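Local coordinates for protein assemblin (Human herpesvirus 3, PDB 1VZV) that probably cleaves the scaffolding assembly protein within the procapsid during capsid maturation, as a serine protease active as a dimer, at residues L3-Y8 and T141-D146; N39-K44 and A189-S194. All blocks are in the same frame, centred on the assembly; numbering follows the deposited sequence.

Interaction 1 (L3-Y8 and T141-D146)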
ATOM      1  N   LEU A   3      -7.766  21.022   2.470  1.00 25.00           N
ATOM      2  CA  LEU A   3      -7.068  20.438   3.572  1.00 25.00           C
ATOM      3  C   LEU A   3      -5.848  21.292   3.718  1.00 25.00           C
ATOM      4  O   LEU A   3      -5.320  21.808   2.738  1.00 25.00           O
ATOM      5  CB  LEU A   3      -6.629  19.026   3.234  1.00 25.00           C
ATOM      6  CG  LEU A   3      -7.607  17.860   3.388  1.00 25.00           C
ATOM      7  CD1 LEU A   3      -8.905  18.154   2.625  1.00 25.00           C
ATOM      8  CD2 LEU A   3      -6.930  16.566   2.901  1.00 25.00           C
ATOM      9  N   TYR A   4      -5.442  21.506   4.952  1.00 25.00           N
ATOM     10  CA  TYR A   4      -4.258  22.272   5.221  1.00 25.00           C
ATOM     11  C   TYR A   4      -3.359  21.260   5.842  1.00 25.00           C
ATOM     12  O   TYR A   4      -3.816  20.417   6.614  1.00 25.00           O
ATOM     13  CB  TYR A   4      -4.558  23.390   6.197  1.00 25.00           C
ATOM     14  CG  TYR A   4      -5.428  24.413   5.566  1.00 25.00           C
ATOM     15  CD1 TYR A   4      -6.801  24.215   5.475  1.00 25.00           C
ATOM     16  CD2 TYR A   4      -4.870  25.513   4.923  1.00 25.00           C
ATOM     17  CE1 TYR A   4      -7.589  25.061   4.750  1.00 25.00           C
ATOM     18  CE2 TYR A   4      -5.662  26.377   4.186  1.00 25.00           C
ATOM     19  CZ  TYR A   4      -7.018  26.136   4.104  1.00 25.00           C
ATOM     20  OH  TYR A   4      -7.798  26.963   3.349  1.00 25.00           O
ATOM     21  N   VAL A   5      -2.105  21.284   5.421  1.00 25.00           N
ATOM     22  CA  VAL A   5      -1.091  20.379   5.925  1.00 25.00           C
ATOM     23  C   VAL A   5      -0.019  21.288   6.510  1.00 25.00           C
ATOM     24  O   VAL A   5       0.254  22.350   5.944  1.00 25.00           O
ATOM     25  CB  VAL A   5      -0.464  19.593   4.773  1.00 25.00           C
ATOM     26  CG1 VAL A   5       0.391  18.481   5.301  1.00 25.00           C
ATOM     27  CG2 VAL A   5      -1.525  19.062   3.869  1.00 25.00           C
ATOM     28  N   ALA A   6       0.538  20.914   7.657  1.00 25.00           N
ATOM     29  CA  ALA A   6       1.594  21.701   8.283  1.00 25.00           C
ATOM     30  C   ALA A   6       2.579  20.742   8.951  1.00 25.00           C
ATOM     31  O   ALA A   6       2.176  19.702   9.464  1.00 25.00           O
ATOM     32  CB  ALA A   6       1.012  22.662   9.292  1.00 25.00           C
ATOM     33  N   GLY A   7       3.869  21.053   8.894  1.00 25.00           N
ATOM     34  CA  GLY A   7       4.874  20.196   9.493  1.00 25.00           C
ATOM     35  C   GLY A   7       6.226  20.807   9.214  1.00 25.00           C
ATOM     36  O   GLY A   7       6.302  21.864   8.593  1.00 25.00           O
ATOM     37  N   TYR A   8       7.292  20.174   9.689  1.00 25.00           N
ATOM     38  CA  TYR A   8       8.649  20.662   9.473  1.00 25.00           C
ATOM     39  C   TYR A   8       9.237  20.036   8.236  1.00 25.00           C
ATOM     40  O   TYR A   8       9.229  18.815   8.082  1.00 25.00           O
ATOM     41  CB  TYR A   8       9.565  20.261  10.610  1.00 25.00           C
ATOM     42  CG  TYR A   8       9.264  20.840  11.957  1.00 25.00           C
ATOM     43  CD1 TYR A   8       9.759  22.074  12.313  1.00 25.00           C
ATOM     44  CD2 TYR A   8       8.597  20.095  12.915  1.00 25.00           C
ATOM     45  CE1 TYR A   8       9.620  22.547  13.563  1.00 25.00           C
ATOM     46  CE2 TYR A   8       8.451  20.563  14.173  1.00 25.00           C
ATOM     47  CZ  TYR A   8       8.972  21.793  14.495  1.00 25.00           C
ATOM     48  OH  TYR A   8       8.884  22.262  15.784  1.00 25.00           O
ATOM     49  N   THR A 141       9.784  14.678   9.638  1.00 25.00           N
ATOM     50  CA  THR A 141       8.903  14.841   8.484  1.00 25.00           C
ATOM     51  C   THR A 141       7.503  14.271   8.541  1.00 25.00           C
ATOM     52  O   THR A 141       6.906  14.039   7.499  1.00 25.00           O
ATOM     53  CB  THR A 141       9.567  14.366   7.151  1.00 25.00           C
ATOM     54  OG1 THR A 141       9.982  12.995   7.250  1.00 25.00           O
ATOM     55  CG2 THR A 141      10.746  15.228   6.775  1.00 25.00           C
ATOM     56  N   VAL A 142       6.976  13.991   9.725  1.00 25.00           N
ATOM     57  CA  VAL A 142       5.602  13.509   9.796  1.00 25.00           C
ATOM     58  C   VAL A 142       4.725  14.775   9.718  1.00 25.00           C
ATOM     59  O   VAL A 142       5.149  15.857  10.148  1.00 25.00           O
ATOM     60  CB  VAL A 142       5.370  12.698  11.064  1.00 25.00           C
ATOM     61  CG1 VAL A 142       4.073  13.064  11.700  1.00 25.00           C
ATOM     62  CG2 VAL A 142       5.374  11.236  10.723  1.00 25.00           C
ATOM     63  N   VAL A 143       3.552  14.687   9.107  1.00 25.00           N
ATOM     64  CA  VAL A 143       2.724  15.873   9.002  1.00 25.00           C
ATOM     65  C   VAL A 143       1.323  15.745   9.558  1.00 25.00           C
ATOM     66  O   VAL A 143       0.859  14.652   9.840  1.00 25.00           O
ATOM     67  CB  VAL A 143       2.657  16.399   7.564  1.00 25.00           C
ATOM     68  CG1 VAL A 143       3.968  16.980   7.183  1.00 25.00           C
ATOM     69  CG2 VAL A 143       2.263  15.317   6.622  1.00 25.00           C
ATOM     70  N   ASN A 144       0.683  16.888   9.771  1.00 25.00           N
ATOM     71  CA  ASN A 144      -0.670  16.942  10.264  1.00 25.00           C
ATOM     72  C   ASN A 144      -1.491  17.635   9.186  1.00 25.00           C
ATOM     73  O   ASN A 144      -1.000  18.527   8.496  1.00 25.00           O
ATOM     74  CB  ASN A 144      -0.730  17.703  11.585  1.00 25.00           C
ATOM     75  CG  ASN A 144      -2.064  17.542  12.299  1.00 25.00           C
ATOM     76  OD1 ASN A 144      -2.500  16.433  12.589  1.00 25.00           O
ATOM     77  ND2 ASN A 144      -2.712  18.657  12.599  1.00 25.00           N
ATOM     78  N   TYR A 145      -2.703  17.127   8.987  1.00 25.00           N
ATOM     79  CA  TYR A 145      -3.680  17.621   8.013  1.00 25.00           C
ATOM     80  C   TYR A 145      -4.958  17.947   8.787  1.00 25.00           C
ATOM     81  O   TYR A 145      -5.285  17.240   9.747  1.00 25.00           O
ATOM     82  CB  TYR A 145      -4.094  16.511   7.043  1.00 25.00           C
ATOM     83  CG  TYR A 145      -3.067  15.939   6.109  1.00 25.00           C
ATOM     84  CD1 TYR A 145      -2.115  15.029   6.552  1.00 25.00           C
ATOM     85  CD2 TYR A 145      -3.110  16.243   4.758  1.00 25.00           C
ATOM     86  CE1 TYR A 145      -1.224  14.431   5.665  1.00 25.00           C
ATOM     87  CE2 TYR A 145      -2.235  15.657   3.859  1.00 25.00           C
ATOM     88  CZ  TYR A 145      -1.284  14.748   4.309  1.00 25.00           C
ATOM     89  OH  TYR A 145      -0.394  14.195   3.399  1.00 25.00           O
ATOM     90  N   ASP A 146      -5.680  18.986   8.368  1.00 25.00           N
ATOM     91  CA  ASP A 146      -6.964  19.360   8.993  1.00 25.00           C
ATOM     92  C   ASP A 146      -7.714  20.274   8.059  1.00 25.00           C
ATOM     93  O   ASP A 146      -7.229  20.538   6.963  1.00 25.00           O
ATOM     94  CB  ASP A 146      -6.802  20.058  10.339  1.00 25.00           C
ATOM     95  CG  ASP A 146      -7.897  19.684  11.319  1.00 25.00           C
ATOM     96  OD1 ASP A 146      -9.031  19.420  10.911  1.00 25.00           O
ATOM     97  OD2 ASP A 146      -7.614  19.622  12.516  1.00 25.00           O
TER

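Interaction 2 (N39-K44 and A189-S194)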
ATOM      1  N   ASN A  39       3.161  18.021  -4.515  1.00 25.00           N
ATOM      2  CA  ASN A  39       2.700  16.944  -5.363  1.00 25.00           C
ATOM      3  C   ASN A  39       2.872  15.651  -4.588  1.00 25.00           C
ATOM      4  O   ASN A  39       3.420  15.656  -3.488  1.00 25.00           O
ATOM      5  CB  ASN A  39       3.410  16.935  -6.733  1.00 25.00           C
ATOM      6  CG  ASN A  39       4.880  16.577  -6.656  1.00 25.00           C
ATOM      7  OD1 ASN A  39       5.308  15.828  -5.776  1.00 25.00           O
ATOM      8  ND2 ASN A  39       5.665  17.089  -7.608  1.00 25.00           N
ATOM      9  N   ILE A  40       2.405  14.551  -5.155  1.00 25.00           N
ATOM     10  CA  ILE A  40       2.472  13.245  -4.513  1.00 25.00           C
ATOM     11  C   ILE A  40       3.547  12.384  -5.180  1.00 25.00           C
ATOM     12  O   ILE A  40       3.597  12.330  -6.386  1.00 25.00           O
ATOM     13  CB  ILE A  40       1.100  12.539  -4.680  1.00 25.00           C
ATOM     14  CG1 ILE A  40      -0.017  13.344  -4.022  1.00 25.00           C
ATOM     15  CG2 ILE A  40       1.167  11.091  -4.202  1.00 25.00           C
ATOM     16  CD1 ILE A  40      -1.367  12.809  -4.335  1.00 25.00           C
ATOM     17  N   ASP A  41       4.407  11.733  -4.406  1.00 25.00           N
ATOM     18  CA  ASP A  41       5.448  10.842  -4.944  1.00 25.00           C
ATOM     19  C   ASP A  41       6.522  11.587  -5.738  1.00 25.00           C
ATOM     20  O   ASP A  41       7.349  10.959  -6.418  1.00 25.00           O
ATOM     21  CB  ASP A  41       4.781   9.748  -5.829  1.00 25.00           C
ATOM     22  CG  ASP A  41       5.779   8.650  -6.356  1.00 25.00           C
ATOM     23  OD1 ASP A  41       6.540   8.099  -5.524  1.00 25.00           O
ATOM     24  OD2 ASP A  41       5.761   8.305  -7.585  1.00 25.00           O
ATOM     25  N   HIS A  42       6.563  12.912  -5.592  1.00 25.00           N
ATOM     26  CA  HIS A  42       7.510  13.776  -6.335  1.00 25.00           C
ATOM     27  C   HIS A  42       7.126  13.868  -7.817  1.00 25.00           C
ATOM     28  O   HIS A  42       7.896  14.362  -8.633  1.00 25.00           O
ATOM     29  CB  HIS A  42       8.965  13.324  -6.217  1.00 25.00           C
ATOM     30  CG  HIS A  42       9.551  13.496  -4.858  1.00 25.00           C
ATOM     31  ND1 HIS A  42      10.041  14.683  -4.368  1.00 25.00           N
ATOM     32  CD2 HIS A  42       9.765  12.584  -3.878  1.00 25.00           C
ATOM     33  CE1 HIS A  42      10.526  14.456  -3.135  1.00 25.00           C
ATOM     34  NE2 HIS A  42      10.382  13.191  -2.787  1.00 25.00           N
ATOM     35  N   ARG A  43       5.913  13.415  -8.138  1.00 25.00           N
ATOM     36  CA  ARG A  43       5.364  13.439  -9.480  1.00 25.00           C
ATOM     37  C   ARG A  43       5.003  14.841  -9.938  1.00 25.00           C
ATOM     38  O   ARG A  43       3.998  15.406  -9.540  1.00 25.00           O
ATOM     39  CB  ARG A  43       4.128  12.544  -9.571  1.00 25.00           C
ATOM     40  CG  ARG A  43       4.437  11.065  -9.621  1.00 25.00           C
ATOM     41  CD  ARG A  43       5.150  10.704 -10.913  1.00 25.00           C
ATOM     42  NE  ARG A  43       4.228  10.388 -12.005  1.00 25.00           N
ATOM     43  CZ  ARG A  43       3.743   9.166 -12.239  1.00 25.00           C
ATOM     44  NH1 ARG A  43       4.110   8.147 -11.447  1.00 25.00           N
ATOM     45  NH2 ARG A  43       2.900   8.954 -13.261  1.00 25.00           N
ATOM     46  N   LYS A  44       5.844  15.381 -10.801  1.00 25.00           N
ATOM     47  CA  LYS A  44       5.668  16.692 -11.399  1.00 25.00           C
ATOM     48  C   LYS A  44       4.318  16.748 -12.077  1.00 25.00           C
ATOM     49  O   LYS A  44       3.719  17.804 -12.147  1.00 25.00           O
ATOM     50  CB  LYS A  44       6.766  16.934 -12.455  1.00 25.00           C
ATOM     51  CG  LYS A  44       8.209  16.756 -11.914  1.00 25.00           C
ATOM     52  CD  LYS A  44       9.316  17.054 -12.938  1.00 25.00           C
ATOM     53  CE  LYS A  44      10.718  16.989 -12.277  1.00 25.00           C
ATOM     54  NZ  LYS A  44      10.874  17.944 -11.108  1.00 25.00           N
ATOM     55  N   ALA A 189      -4.748   7.356  -9.547  1.00 25.00           N
ATOM     56  CA  ALA A 189      -4.805   5.999  -8.997  1.00 25.00           C
ATOM     57  C   ALA A 189      -3.506   5.233  -9.238  1.00 25.00           C
ATOM     58  O   ALA A 189      -3.225   4.226  -8.581  1.00 25.00           O
ATOM     59  CB  ALA A 189      -5.973   5.248  -9.570  1.00 25.00           C
ATOM     60  N   LYS A 190      -2.708   5.741 -10.173  1.00 25.00           N
ATOM     61  CA  LYS A 190      -1.418   5.151 -10.515  1.00 25.00           C
ATOM     62  C   LYS A 190      -0.335   5.774  -9.644  1.00 25.00           C
ATOM     63  O   LYS A 190       0.584   5.094  -9.216  1.00 25.00           O
ATOM     64  CB  LYS A 190      -1.089   5.356 -12.009  1.00 25.00           C
ATOM     65  CG  LYS A 190      -1.879   4.448 -12.967  1.00 25.00           C
ATOM     66  CD  LYS A 190      -1.639   4.779 -14.434  1.00 25.00           C
ATOM     67  CE  LYS A 190      -2.511   3.879 -15.349  1.00 25.00           C
ATOM     68  NZ  LYS A 190      -1.994   2.465 -15.596  1.00 25.00           N
ATOM     69  N   VAL A 191      -0.409   7.073  -9.395  1.00 25.00           N
ATOM     70  CA  VAL A 191       0.604   7.654  -8.540  1.00 25.00           C
ATOM     71  C   VAL A 191       0.387   7.114  -7.123  1.00 25.00           C
ATOM     72  O   VAL A 191       1.338   6.792  -6.428  1.00 25.00           O
ATOM     73  CB  VAL A 191       0.559   9.198  -8.503  1.00 25.00           C
ATOM     74  CG1 VAL A 191       1.757   9.731  -7.730  1.00 25.00           C
ATOM     75  CG2 VAL A 191       0.541   9.775  -9.892  1.00 25.00           C
ATOM     76  N   LEU A 192      -0.873   6.989  -6.714  1.00 25.00           N
ATOM     77  CA  LEU A 192      -1.206   6.504  -5.376  1.00 25.00           C
ATOM     78  C   LEU A 192      -0.955   5.018  -5.245  1.00 25.00           C
ATOM     79  O   LEU A 192      -0.776   4.524  -4.144  1.00 25.00           O
ATOM     80  CB  LEU A 192      -2.643   6.860  -4.980  1.00 25.00           C
ATOM     81  CG  LEU A 192      -3.049   8.331  -4.804  1.00 25.00           C
ATOM     82  CD1 LEU A 192      -4.509   8.408  -4.421  1.00 25.00           C
ATOM     83  CD2 LEU A 192      -2.223   8.998  -3.753  1.00 25.00           C
ATOM     84  N   LEU A 193      -0.996   4.292  -6.356  1.00 25.00           N
ATOM     85  CA  LEU A 193      -0.683   2.874  -6.303  1.00 25.00           C
ATOM     86  C   LEU A 193       0.834   2.796  -6.212  1.00 25.00           C
ATOM     87  O   LEU A 193       1.374   1.917  -5.568  1.00 25.00           O
ATOM     88  CB  LEU A 193      -1.119   2.131  -7.569  1.00 25.00           C
ATOM     89  CG  LEU A 193      -0.469   0.741  -7.671  1.00 25.00           C
ATOM     90  CD1 LEU A 193      -1.076  -0.148  -6.648  1.00 25.00           C
ATOM     91  CD2 LEU A 193      -0.626   0.122  -9.014  1.00 25.00           C
ATOM     92  N   SER A 194       1.526   3.724  -6.861  1.00 25.00           N
ATOM     93  CA  SER A 194       2.986   3.730  -6.876  1.00 25.00           C
ATOM     94  C   SER A 194       3.624   3.982  -5.522  1.00 25.00           C
ATOM     95  O   SER A 194       4.762   3.584  -5.301  1.00 25.00           O
ATOM     96  CB  SER A 194       3.509   4.740  -7.899  1.00 25.00           C
ATOM     97  OG  SER A 194       4.927   4.756  -7.917  1.00 25.00           O
TER

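Interaction 1 (L3-Y8 and T141-D146)
Y4 and A6 pair with D146 and N144 through four backbone hydrogen bonds, the ladder that joins strand 3-8 to strand 144-146. Y4 N gives to D146 O at 2.9 Å, and D146 N returns a bond to Y4 O. A6 N reaches N144 O at 3.0 Å, while N144 N meets A6 O at 3.2 Å. The strands run antiparallel, with 157° between their directions. V5 and Y145 form the non-hydrogen-bonded pair between these two, their CA atoms 4.3 Å apart. There V5 CA lies 3.2 Å from N144 O, a CA-H...O contact.

The apolar contacts centre on the side chains of V5 and Y145, which lie side by side and point the same way. V5 CG1, anti to the backbone N (chi1 -169°), sits over the centre of one face of the Y145 ring, 4.0 Å from its centroid, in a CH-pi contact. CG1 also meets V143 CB at 3.8 Å. V5 CG2 touches the same ring at CD2 and CE2. L3 CD2 approaches that ring obliquely.

The polar end of Y145 is held by L106 O, and N144 ND2 by S152 O. On its other edge strand 3-8 pairs with strand 61-67. Helix 96-105 packs against L3 and Y145, helix 149-152 against Y4, A6 and D146. Backbone bonds from T141 to V109 and V143 to P107 carry the sheet round towards strand 108-112, as in the family's barrel.

Interaction 2 (N39-K44 and A189-S194)
V191 turns its CG1 anti to the backbone N (chi1 -173°), and this branch meets I40, D41 and R43. The R43 chain is bent twice, chi2 (-67°) setting CD and chi3 (-88°) setting NE. V191 CG2 sits over the centre of one face of the R43 guanidinium, 4.0 Å above its plane.

V191 is the main apolar residue of the contact. Its CG1 lies 3.5 Å from I40 O and touches CB of D41 and CG of R43. It also meets I40 CG2 at 3.8 Å. I40 reaches one residue further along the helix, where its CD1 packs on L192 CD2 at 3.9 Å. The side chain of I40 crosses those of V191 and L192 at a slant.

The polar ends mostly find partners elsewhere. D41 OD2 and S194 OG are 3.7 Å apart. D41 OD1 is hydrogen-bonded to H81 of the second subunit, and S194 OG to A79 O of that subunit. R43 NE makes a salt bridge to D45 OD1.

The turn itself is closed by R43 N bonding to I40 O at 3.1 Å. I40 to R43 form a type I' beta turn, and D41 and H42 at its middle both have positive phi. This turn leaves strand 37-40 and carries H42, which with S110 and H129 makes the Ser-His-His catalytic triad of herpesvirus assemblins. The contact thus sets the H42 turn against helix 185-197, whose K190 and S194 bond to the second subunit. Such a link between triad and dimer interface is consistent with the dimer being the active species.

In the fold
The two contacts alternate along the chain: 3-8, 39-44, 141-146, then 189-194. Their centres are 18 Å apart, and their nearest atoms about 7 Å, so they do not touch. Both reach the seven-stranded barrel of the family. Interaction 1 pairs strand 144-146 with strand 3-8 near the centre of the chain. Interaction 2 lies at the C-terminal end of strand 37-40 and the turn that follows, three places from strand 3-8 in the sheet order, and meets helix 185-197. Both lie near the triad, interaction 1 through T141 close to S110, interaction 2 through H42. The second also borders the second subunit, consistent with a dimer being the active form.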